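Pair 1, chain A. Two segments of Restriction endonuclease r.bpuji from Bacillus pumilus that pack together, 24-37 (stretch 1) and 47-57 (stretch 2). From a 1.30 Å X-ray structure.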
# COMPACT_ATOMS: atom_id res chain seq x y z
N ASN A 24 11.36 -4.50 15.72
CA ASN A 24 12.78 -4.76 15.50
C ASN A 24 13.25 -4.53 14.05
O ASN A 24 14.34 -4.02 13.82
CB ASN A 24 13.12 -6.21 15.90
CG ASN A 24 13.28 -6.36 17.35
OD1 ASN A 24 13.80 -5.48 18.02
ND2 ASN A 24 12.87 -7.50 17.87
N LEU A 25 12.44 -4.95 13.09
CA LEU A 25 12.86 -4.88 11.70
C LEU A 25 12.89 -3.45 11.13
O LEU A 25 13.76 -3.14 10.35
CB LEU A 25 11.96 -5.77 10.84
CG LEU A 25 12.29 -7.24 10.83
CD1 LEU A 25 11.18 -8.00 10.15
CD2 LEU A 25 13.65 -7.48 10.14
N LEU A 26 11.95 -2.61 11.52
CA LEU A 26 11.93 -1.27 10.94
C LEU A 26 13.17 -0.46 11.35
O LEU A 26 13.85 0.10 10.51
CB LEU A 26 10.62 -0.50 11.26
CG LEU A 26 10.43 0.82 10.50
CD1 LEU A 26 10.42 0.55 9.00
CD2 LEU A 26 9.16 1.52 10.95
N PRO A 27 13.53 -0.48 12.65
CA PRO A 27 14.80 0.15 12.99
C PRO A 27 16.00 -0.50 12.31
O PRO A 27 16.94 0.19 11.96
CB PRO A 27 14.87 -0.05 14.50
CG PRO A 27 13.49 -0.15 14.94
CD PRO A 27 12.77 -0.87 13.84
N ALA A 28 15.99 -1.83 12.16
CA ALA A 28 17.09 -2.49 11.49
C ALA A 28 17.22 -2.04 10.04
O ALA A 28 18.31 -1.65 9.60
CB ALA A 28 16.95 -4.01 11.59
N TYR A 29 16.12 -2.07 9.29
CA TYR A 29 16.16 -1.65 7.90
C TYR A 29 16.75 -0.21 7.84
O TYR A 29 17.61 0.09 7.03
CB TYR A 29 14.77 -1.61 7.28
CG TYR A 29 14.04 -2.92 7.07
CD1 TYR A 29 14.71 -4.11 6.76
CD2 TYR A 29 12.66 -2.94 7.08
CE1 TYR A 29 13.98 -5.30 6.54
CE2 TYR A 29 11.95 -4.07 6.83
CZ TYR A 29 12.59 -5.25 6.55
OH TYR A 29 11.81 -6.36 6.33
N ALA A 30 16.23 0.67 8.68
CA ALA A 30 16.59 2.08 8.61
C ALA A 30 18.06 2.30 8.97
O ALA A 30 18.76 3.08 8.32
CB ALA A 30 15.70 2.89 9.52
N ASN A 31 18.51 1.63 10.02
CA ASN A 31 19.87 1.83 10.50
C ASN A 31 20.87 1.21 9.57
O ASN A 31 21.94 1.76 9.35
CB ASN A 31 20.03 1.29 11.92
CG ASN A 31 19.51 2.25 12.96
OD1 ASN A 31 19.66 3.48 12.81
ND2 ASN A 31 18.88 1.74 13.98
N ILE A 32 20.53 0.05 9.01
CA ILE A 32 21.39 -0.57 8.01
C ILE A 32 21.56 0.39 6.83
O ILE A 32 22.68 0.68 6.40
CB ILE A 32 20.82 -1.90 7.52
CG1 ILE A 32 20.88 -2.94 8.66
CG2 ILE A 32 21.60 -2.37 6.27
CD1 ILE A 32 20.09 -4.23 8.39
N ILE A 33 20.45 0.88 6.30
CA ILE A 33 20.49 1.77 5.15
C ILE A 33 21.25 3.07 5.45
O ILE A 33 22.13 3.48 4.69
CB ILE A 33 19.08 2.07 4.64
CG1 ILE A 33 18.48 0.81 4.01
CG2 ILE A 33 19.08 3.21 3.63
CD1 ILE A 33 16.97 0.87 3.83
N ASP A 34 20.96 3.67 6.59
CA ASP A 34 21.60 4.93 6.97
C ASP A 34 23.13 4.74 7.12
O ASP A 34 23.91 5.61 6.73
CB ASP A 34 21.00 5.43 8.27
CG ASP A 34 21.53 6.75 8.69
OD1 ASP A 34 21.46 7.69 7.88
OD2 ASP A 34 21.97 6.86 9.84
N ASP A 35 23.53 3.59 7.66
CA ASP A 35 24.94 3.31 7.91
C ASP A 35 25.72 3.08 6.62
O ASP A 35 26.83 3.61 6.44
CB ASP A 35 25.09 2.09 8.79
CG ASP A 35 24.78 2.37 10.25
OD1 ASP A 35 24.61 3.56 10.61
OD2 ASP A 35 24.71 1.39 11.03
N ILE A 36 25.18 2.23 5.73
CA ILE A 36 25.96 1.75 4.59
C ILE A 36 25.81 2.63 3.35
O ILE A 36 26.65 2.59 2.46
CB ILE A 36 25.66 0.25 4.25
CG1 ILE A 36 24.26 0.08 3.64
CG2 ILE A 36 25.81 -0.62 5.51
CD1 ILE A 36 23.94 -1.39 3.22
N CYS A 37 24.77 3.46 3.31
CA CYS A 37 24.56 4.37 2.17
C CYS A 37 25.06 5.78 2.48
O CYS A 37 25.16 6.15 3.65
CB CYS A 37 23.08 4.42 1.79
SG CYS A 37 22.40 2.83 1.36
N ASP A 47 26.38 -5.87 2.00
CA ASP A 47 26.40 -5.26 3.32
C ASP A 47 25.01 -5.26 3.97
O ASP A 47 24.88 -5.48 5.17
CB ASP A 47 26.96 -3.84 3.23
CG ASP A 47 28.45 -3.81 2.89
OD1 ASP A 47 29.13 -4.85 3.10
OD2 ASP A 47 28.93 -2.77 2.42
N PHE A 48 23.98 -5.02 3.17
CA PHE A 48 22.62 -5.08 3.68
C PHE A 48 22.30 -6.48 4.20
O PHE A 48 21.85 -6.64 5.33
CB PHE A 48 21.62 -4.68 2.59
CG PHE A 48 20.20 -4.68 3.06
CD1 PHE A 48 19.48 -5.86 3.12
CD2 PHE A 48 19.58 -3.48 3.42
CE1 PHE A 48 18.17 -5.86 3.55
CE2 PHE A 48 18.28 -3.48 3.87
CZ PHE A 48 17.57 -4.67 3.93
N ASN A 49 22.55 -7.49 3.38
CA ASN A 49 22.23 -8.87 3.74
C ASN A 49 23.02 -9.34 4.96
O ASN A 49 22.49 -10.02 5.82
CB ASN A 49 22.53 -9.80 2.57
CG ASN A 49 21.48 -9.75 1.49
OD1 ASN A 49 20.64 -8.85 1.46
ND2 ASN A 49 21.53 -10.73 0.58
N ASN A 50 24.30 -8.97 5.03
CA ASN A 50 25.14 -9.35 6.15
C ASN A 50 24.65 -8.78 7.48
O ASN A 50 24.80 -9.42 8.53
CB ASN A 50 26.60 -8.95 5.91
CG ASN A 50 27.31 -9.89 4.95
OD1 ASN A 50 26.87 -11.02 4.72
ND2 ASN A 50 28.42 -9.44 4.38
N ARG A 51 24.07 -7.58 7.45
CA ARG A 51 23.49 -6.99 8.65
C ARG A 51 22.11 -7.60 8.97
O ARG A 51 21.82 -7.93 10.12
CB ARG A 51 23.37 -5.47 8.51
CG ARG A 51 24.70 -4.71 8.54
CD ARG A 51 25.09 -4.23 9.96
NE ARG A 51 24.09 -3.36 10.60
CZ ARG A 51 24.09 -2.02 10.55
NH1 ARG A 51 25.02 -1.36 9.86
NH2 ARG A 51 23.15 -1.33 11.19
N LEU A 52 21.26 -7.77 7.95
CA LEU A 52 19.87 -8.21 8.19
C LEU A 52 19.83 -9.63 8.74
O LEU A 52 18.98 -9.97 9.57
CB LEU A 52 19.02 -8.09 6.90
CG LEU A 52 17.55 -8.49 7.08
CD1 LEU A 52 16.86 -7.63 8.15
CD2 LEU A 52 16.79 -8.40 5.76
N ILE A 53 20.77 -10.46 8.32
CA ILE A 53 20.74 -11.86 8.74
C ILE A 53 20.94 -12.01 10.28
O ILE A 53 20.53 -13.01 10.88
CB ILE A 53 21.78 -12.71 7.98
CG1 ILE A 53 21.43 -14.20 8.14
CG2 ILE A 53 23.20 -12.43 8.52
CD1 ILE A 53 22.23 -15.12 7.24
N GLU A 54 21.55 -11.01 10.90
CA GLU A 54 21.69 -10.98 12.35
C GLU A 54 20.35 -10.79 13.06
O GLU A 54 20.18 -11.21 14.21
CB GLU A 54 22.67 -9.89 12.77
CG GLU A 54 24.09 -10.15 12.30
CD GLU A 54 24.65 -11.48 12.85
OE1 GLU A 54 24.44 -11.77 14.05
OE2 GLU A 54 25.30 -12.22 12.07
N ILE A 55 19.38 -10.19 12.36
CA ILE A 55 18.06 -9.98 12.91
C ILE A 55 17.15 -11.18 12.63
O ILE A 55 16.36 -11.60 13.49
CB ILE A 55 17.40 -8.71 12.32
CG1 ILE A 55 18.30 -7.49 12.57
CG2 ILE A 55 16.02 -8.49 12.92
CD1 ILE A 55 18.55 -7.20 14.04
N LEU A 56 17.22 -11.70 11.40
CA LEU A 56 16.29 -12.73 10.96
C LEU A 56 16.74 -14.13 11.41
O LEU A 56 15.92 -15.00 11.58
CB LEU A 56 16.13 -12.68 9.43
CG LEU A 56 15.40 -11.46 8.87
CD1 LEU A 56 15.24 -11.62 7.38
CD2 LEU A 56 14.04 -11.30 9.55
N GLY A 57 18.05 -14.32 11.57
CA GLY A 57 18.59 -15.59 12.08
C GLY A 57 19.48 -16.27 11.06
O GLY A 57 19.27 -16.14 9.85

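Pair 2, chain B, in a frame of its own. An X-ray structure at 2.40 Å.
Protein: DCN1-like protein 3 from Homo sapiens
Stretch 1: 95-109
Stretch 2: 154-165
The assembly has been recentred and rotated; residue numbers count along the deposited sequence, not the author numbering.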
# COMPACT_ATOMS: atom_id res chain seq x y z
N LYS B 95 -11.17 -4.58 -8.58
CA LYS B 95 -10.78 -4.53 -7.17
C LYS B 95 -9.34 -4.04 -7.04
O LYS B 95 -9.03 -3.21 -6.18
CB LYS B 95 -10.91 -5.91 -6.53
CG LYS B 95 -12.34 -6.45 -6.48
CD LYS B 95 -13.26 -5.50 -5.73
CE LYS B 95 -14.67 -6.07 -5.57
NZ LYS B 95 -14.81 -6.95 -4.37
N PHE B 96 -8.46 -4.55 -7.89
CA PHE B 96 -7.07 -4.16 -7.79
C PHE B 96 -6.89 -2.66 -8.02
O PHE B 96 -6.16 -2.00 -7.29
CB PHE B 96 -6.17 -4.93 -8.73
CG PHE B 96 -4.73 -4.53 -8.61
CD1 PHE B 96 -3.96 -4.97 -7.54
CD2 PHE B 96 -4.16 -3.64 -9.52
CE1 PHE B 96 -2.63 -4.57 -7.40
CE2 PHE B 96 -2.83 -3.23 -9.40
CZ PHE B 96 -2.06 -3.70 -8.34
N LYS B 97 -7.56 -2.13 -9.04
CA LYS B 97 -7.48 -0.70 -9.30
C LYS B 97 -7.92 0.06 -8.07
O LYS B 97 -7.33 1.09 -7.74
CB LYS B 97 -8.34 -0.30 -10.51
CG LYS B 97 -7.65 -0.54 -11.85
CD LYS B 97 -8.62 -0.55 -13.03
CE LYS B 97 -8.98 0.85 -13.49
NZ LYS B 97 -9.88 0.81 -14.69
N ASP B 98 -8.95 -0.44 -7.39
CA ASP B 98 -9.45 0.23 -6.20
C ASP B 98 -8.45 0.14 -5.04
O ASP B 98 -8.21 1.12 -4.35
CB ASP B 98 -10.82 -0.32 -5.78
CG ASP B 98 -11.42 0.45 -4.60
OD1 ASP B 98 -11.97 1.55 -4.82
OD2 ASP B 98 -11.33 -0.04 -3.45
N LEU B 99 -7.88 -1.05 -4.85
CA LEU B 99 -6.88 -1.26 -3.83
C LEU B 99 -5.67 -0.37 -4.08
O LEU B 99 -5.12 0.25 -3.16
CB LEU B 99 -6.45 -2.73 -3.82
CG LEU B 99 -5.12 -3.00 -3.13
CD1 LEU B 99 -5.25 -2.82 -1.62
CD2 LEU B 99 -4.64 -4.39 -3.48
N TYR B 100 -5.26 -0.31 -5.35
CA TYR B 100 -4.19 0.58 -5.81
C TYR B 100 -4.44 2.08 -5.52
O TYR B 100 -3.53 2.78 -5.06
CB TYR B 100 -3.90 0.35 -7.30
CG TYR B 100 -2.66 1.08 -7.80
CD1 TYR B 100 -1.40 0.52 -7.64
CD2 TYR B 100 -2.76 2.31 -8.43
CE1 TYR B 100 -0.26 1.18 -8.09
CE2 TYR B 100 -1.62 2.98 -8.89
CZ TYR B 100 -0.38 2.41 -8.71
OH TYR B 100 0.76 3.07 -9.16
N ARG B 101 -5.66 2.57 -5.75
CA ARG B 101 -5.98 3.96 -5.43
C ARG B 101 -5.98 4.20 -3.91
O ARG B 101 -5.47 5.23 -3.45
CB ARG B 101 -7.32 4.40 -6.03
CG ARG B 101 -7.50 4.01 -7.50
CD ARG B 101 -8.84 4.51 -8.11
NE ARG B 101 -8.60 5.59 -9.07
CZ ARG B 101 -9.33 5.83 -10.16
NH1 ARG B 101 -10.37 5.05 -10.46
NH2 ARG B 101 -9.01 6.85 -10.96
N PHE B 102 -6.56 3.26 -3.16
CA PHE B 102 -6.57 3.29 -1.69
C PHE B 102 -5.15 3.31 -1.12
O PHE B 102 -4.89 3.98 -0.12
CB PHE B 102 -7.33 2.07 -1.11
CG PHE B 102 -7.08 1.85 0.36
CD1 PHE B 102 -7.82 2.53 1.32
CD2 PHE B 102 -6.06 0.99 0.79
CE1 PHE B 102 -7.57 2.36 2.67
CE2 PHE B 102 -5.81 0.82 2.14
CZ PHE B 102 -6.57 1.50 3.08
N THR B 103 -4.24 2.56 -1.73
CA THR B 103 -2.89 2.42 -1.19
C THR B 103 -2.15 3.77 -1.13
O THR B 103 -1.36 4.01 -0.22
CB THR B 103 -2.08 1.34 -1.96
OG1 THR B 103 -2.74 0.07 -1.85
CG2 THR B 103 -0.65 1.23 -1.43
N PHE B 104 -2.44 4.66 -2.08
CA PHE B 104 -1.82 5.98 -2.07
C PHE B 104 -2.30 6.78 -0.86
O PHE B 104 -1.49 7.33 -0.10
CB PHE B 104 -2.07 6.75 -3.37
CG PHE B 104 -1.49 8.13 -3.35
CD1 PHE B 104 -0.20 8.37 -3.80
CD2 PHE B 104 -2.20 9.19 -2.81
CE1 PHE B 104 0.35 9.64 -3.75
CE2 PHE B 104 -1.63 10.47 -2.75
CZ PHE B 104 -0.37 10.69 -3.22
N GLN B 105 -3.62 6.83 -0.69
CA GLN B 105 -4.27 7.54 0.41
C GLN B 105 -3.84 7.00 1.78
O GLN B 105 -3.67 7.75 2.75
CB GLN B 105 -5.80 7.41 0.26
CG GLN B 105 -6.58 8.48 1.02
CD GLN B 105 -6.11 9.90 0.67
OE1 GLN B 105 -5.81 10.21 -0.49
NE2 GLN B 105 -6.02 10.76 1.69
N PHE B 106 -3.68 5.68 1.84
CA PHE B 106 -3.24 4.98 3.04
C PHE B 106 -1.83 5.43 3.44
O PHE B 106 -1.60 5.84 4.58
CB PHE B 106 -3.30 3.47 2.78
CG PHE B 106 -3.03 2.61 4.00
CD1 PHE B 106 -3.79 2.76 5.15
CD2 PHE B 106 -2.05 1.63 3.96
CE1 PHE B 106 -3.55 1.96 6.27
CE2 PHE B 106 -1.81 0.82 5.07
CZ PHE B 106 -2.56 0.99 6.22
N GLY B 107 -0.90 5.38 2.49
CA GLY B 107 0.48 5.75 2.77
C GLY B 107 0.63 7.23 3.06
O GLY B 107 1.67 7.69 3.53
N LEU B 108 -0.43 7.99 2.79
CA LEU B 108 -0.38 9.43 2.88
C LEU B 108 -0.65 9.94 4.28
O LEU B 108 -1.71 9.70 4.85
CB LEU B 108 -1.39 10.04 1.91
CG LEU B 108 -1.23 11.50 1.54
CD1 LEU B 108 0.13 11.74 0.88
CD2 LEU B 108 -2.36 11.85 0.61
N ASP B 109 0.32 10.66 4.83
CA ASP B 109 0.21 11.22 6.17
C ASP B 109 -0.66 12.47 6.18
O ASP B 109 -0.14 13.58 6.11
CB ASP B 109 1.59 11.56 6.71
CG ASP B 109 1.59 11.73 8.20
OD1 ASP B 109 0.66 11.21 8.85
OD2 ASP B 109 2.53 12.37 8.73
N GLY B 154 9.19 13.41 -2.96
CA GLY B 154 8.09 12.50 -2.79
C GLY B 154 7.42 12.10 -4.09
O GLY B 154 7.89 12.44 -5.18
N ILE B 155 6.32 11.37 -3.96
CA ILE B 155 5.55 10.90 -5.10
C ILE B 155 4.15 11.48 -4.96
O ILE B 155 3.49 11.29 -3.93
CB ILE B 155 5.52 9.34 -5.15
CG1 ILE B 155 6.91 8.80 -5.49
CG2 ILE B 155 4.48 8.84 -6.16
CD1 ILE B 155 7.42 9.20 -6.89
N SER B 156 3.72 12.21 -5.97
CA SER B 156 2.42 12.86 -5.97
C SER B 156 1.31 11.90 -6.41
O SER B 156 1.58 10.79 -6.87
CB SER B 156 2.44 14.10 -6.88
OG SER B 156 2.58 13.73 -8.24
N ARG B 157 0.07 12.35 -6.28
CA ARG B 157 -1.10 11.52 -6.55
C ARG B 157 -1.24 11.14 -8.02
O ARG B 157 -1.73 10.06 -8.34
CB ARG B 157 -2.38 12.22 -6.09
CG ARG B 157 -3.61 11.33 -6.14
CD ARG B 157 -4.84 12.06 -5.64
NE ARG B 157 -4.63 12.63 -4.31
CZ ARG B 157 -5.03 12.06 -3.18
NH1 ARG B 157 -5.67 10.89 -3.21
NH2 ARG B 157 -4.79 12.65 -2.01
N ASP B 158 -0.82 12.03 -8.91
CA ASP B 158 -0.96 11.79 -10.35
C ASP B 158 0.14 10.89 -10.87
O ASP B 158 -0.09 10.06 -11.75
CB ASP B 158 -0.98 13.12 -11.11
CG ASP B 158 -2.25 13.91 -10.83
OD1 ASP B 158 -3.34 13.31 -10.94
OD2 ASP B 158 -2.14 15.11 -10.48
N THR B 159 1.34 11.04 -10.30
CA THR B 159 2.45 10.14 -10.63
C THR B 159 2.13 8.71 -10.17
O THR B 159 2.35 7.75 -10.91
CB THR B 159 3.77 10.61 -9.97
OG1 THR B 159 4.02 11.98 -10.30
CG2 THR B 159 4.93 9.73 -10.41
N TRP B 160 1.63 8.58 -8.95
CA TRP B 160 1.18 7.28 -8.45
C TRP B 160 0.07 6.73 -9.36
O TRP B 160 0.16 5.60 -9.84
CB TRP B 160 0.69 7.42 -7.00
CG TRP B 160 0.15 6.15 -6.41
CD1 TRP B 160 -1.15 5.70 -6.47
CD2 TRP B 160 0.87 5.17 -5.64
NE1 TRP B 160 -1.27 4.50 -5.80
CE2 TRP B 160 -0.04 4.15 -5.29
CE3 TRP B 160 2.20 5.06 -5.22
CZ2 TRP B 160 0.33 3.02 -4.54
CZ3 TRP B 160 2.58 3.93 -4.47
CH2 TRP B 160 1.64 2.94 -4.14
N ASN B 161 -0.95 7.55 -9.62
CA ASN B 161 -2.10 7.19 -10.46
C ASN B 161 -1.68 6.69 -11.83
O ASN B 161 -2.16 5.65 -12.28
CB ASN B 161 -3.06 8.39 -10.59
CG ASN B 161 -4.19 8.16 -11.61
OD1 ASN B 161 -4.10 8.60 -12.77
ND2 ASN B 161 -5.26 7.49 -11.18
N MET B 162 -0.78 7.41 -12.50
CA MET B 162 -0.42 7.08 -13.88
C MET B 162 0.61 5.96 -13.99
O MET B 162 0.75 5.36 -15.06
CB MET B 162 0.06 8.31 -14.62
CG MET B 162 -0.97 9.43 -14.64
SD MET B 162 -0.49 10.72 -15.80
CE MET B 162 -0.48 9.84 -17.36
N PHE B 163 1.32 5.68 -12.89
CA PHE B 163 2.28 4.57 -12.89
C PHE B 163 1.67 3.21 -13.26
O PHE B 163 2.31 2.39 -13.94
CB PHE B 163 3.01 4.46 -11.56
CG PHE B 163 4.06 3.38 -11.56
CD1 PHE B 163 5.26 3.56 -12.25
CD2 PHE B 163 3.84 2.17 -10.89
CE1 PHE B 163 6.23 2.56 -12.26
CE2 PHE B 163 4.80 1.18 -10.91
CZ PHE B 163 5.99 1.37 -11.59
N LEU B 164 0.44 2.96 -12.82
CA LEU B 164 -0.23 1.70 -13.14
C LEU B 164 -0.39 1.51 -14.65
O LEU B 164 -0.08 0.44 -15.19
CB LEU B 164 -1.60 1.63 -12.42
CG LEU B 164 -2.46 0.37 -12.53
CD1 LEU B 164 -1.70 -0.88 -12.13
CD2 LEU B 164 -3.69 0.51 -11.66
N ASN B 165 -0.85 2.54 -15.34
CA ASN B 165 -0.98 2.48 -16.80
C ASN B 165 0.37 2.31 -17.47
O ASN B 165 0.56 1.48 -18.35
CB ASN B 165 -1.68 3.74 -17.31
CG ASN B 165 -3.00 4.00 -16.61
OD1 ASN B 165 -3.04 4.53 -15.49
ND2 ASN B 165 -4.09 3.62 -17.25

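In both pairs two helices pack nearly antiparallel, and the backbones superpose with an RMSD of 0.6 Å over 14 central residues. The helix axes approach to 10.0 Å at an angle of 148° in pair 1 and to 10.2 Å at 154° in pair 2. The buried surface is also similar, 637 and 697 Å². The match runs from L25(A) = K97(B) to D35(A) = G107(B) along the first stretch, and from D47(A) = S156(B) to I55(A) = L164(B) across the second stretch.

The same spacing is filled in different ways. Pair 1 combines aliphatic contacts with the rings of F48(A) and Y29(A) and the long side chain of R51(A). F48(A), chi1 t, sits as a knob among Y29(A), I32(A), I33(A) and I36(A), with its CD2 3.7 Å from CG2 of I32(A). At the matching position pair 2 has R157(B), also t, which lies against F104(B), the counterpart of I32(A). CA of R157(B) lies over one face of the F104(B) ring, 3.9 Å from its centroid, while the guanidinium reaches on to Q105(B): NH1 and NH2 donate to OE1 of Q105(B) at 2.8 and 3.1 Å. Q105(B) replaces I33(A), so an apolar contact at the edge of a phenylalanine ring gives way to a pair of hydrogen bonds.

The exchange of R51(A) for W160(B) is equally marked. R51(A) lays its guanidinium over CA of I32(A) and ends in a salt bridge, NH1 and NH2 donating to OD2 of D35(A) at 3.0 and 3.1 Å. Glycine, G107(B), occupies the aspartate position in pair 2, and W160(B) instead inserts its indole between Y100(B) and F104(B). CB of F104(B) lies 3.5 Å from the centroid of the five-membered ring; on the opposite face the Y100(B) ring forms an offset stack, with centroids 4.3 Å apart. Two hydrogen bonds tie this cluster to the backbone: NE1 of W160(B) donates to O of Y100(B) at 2.9 Å, and OH of Y100(B) donates to O of W160(B) at 2.7 Å.

Y100(B) matches A28(A), the largest contrast in bulk on the first helix. The methyl CB of A28(A) contacts CG1 of I55(A) at 3.9 Å, whereas the CA-to-CB bond of Y100(B) points sideways and the end of its side chain comes nearer, so that the ring presents one face to CB of L164(B), the counterpart of I55(A), 4.2 Å from the ring centroid. In pair 1, CD2 of L25(A) adds a contact to CG2 of I55(A) at 3.8 Å; in pair 2, CG of K97(B) approaches CD2 of L164(B) at 4.1 Å.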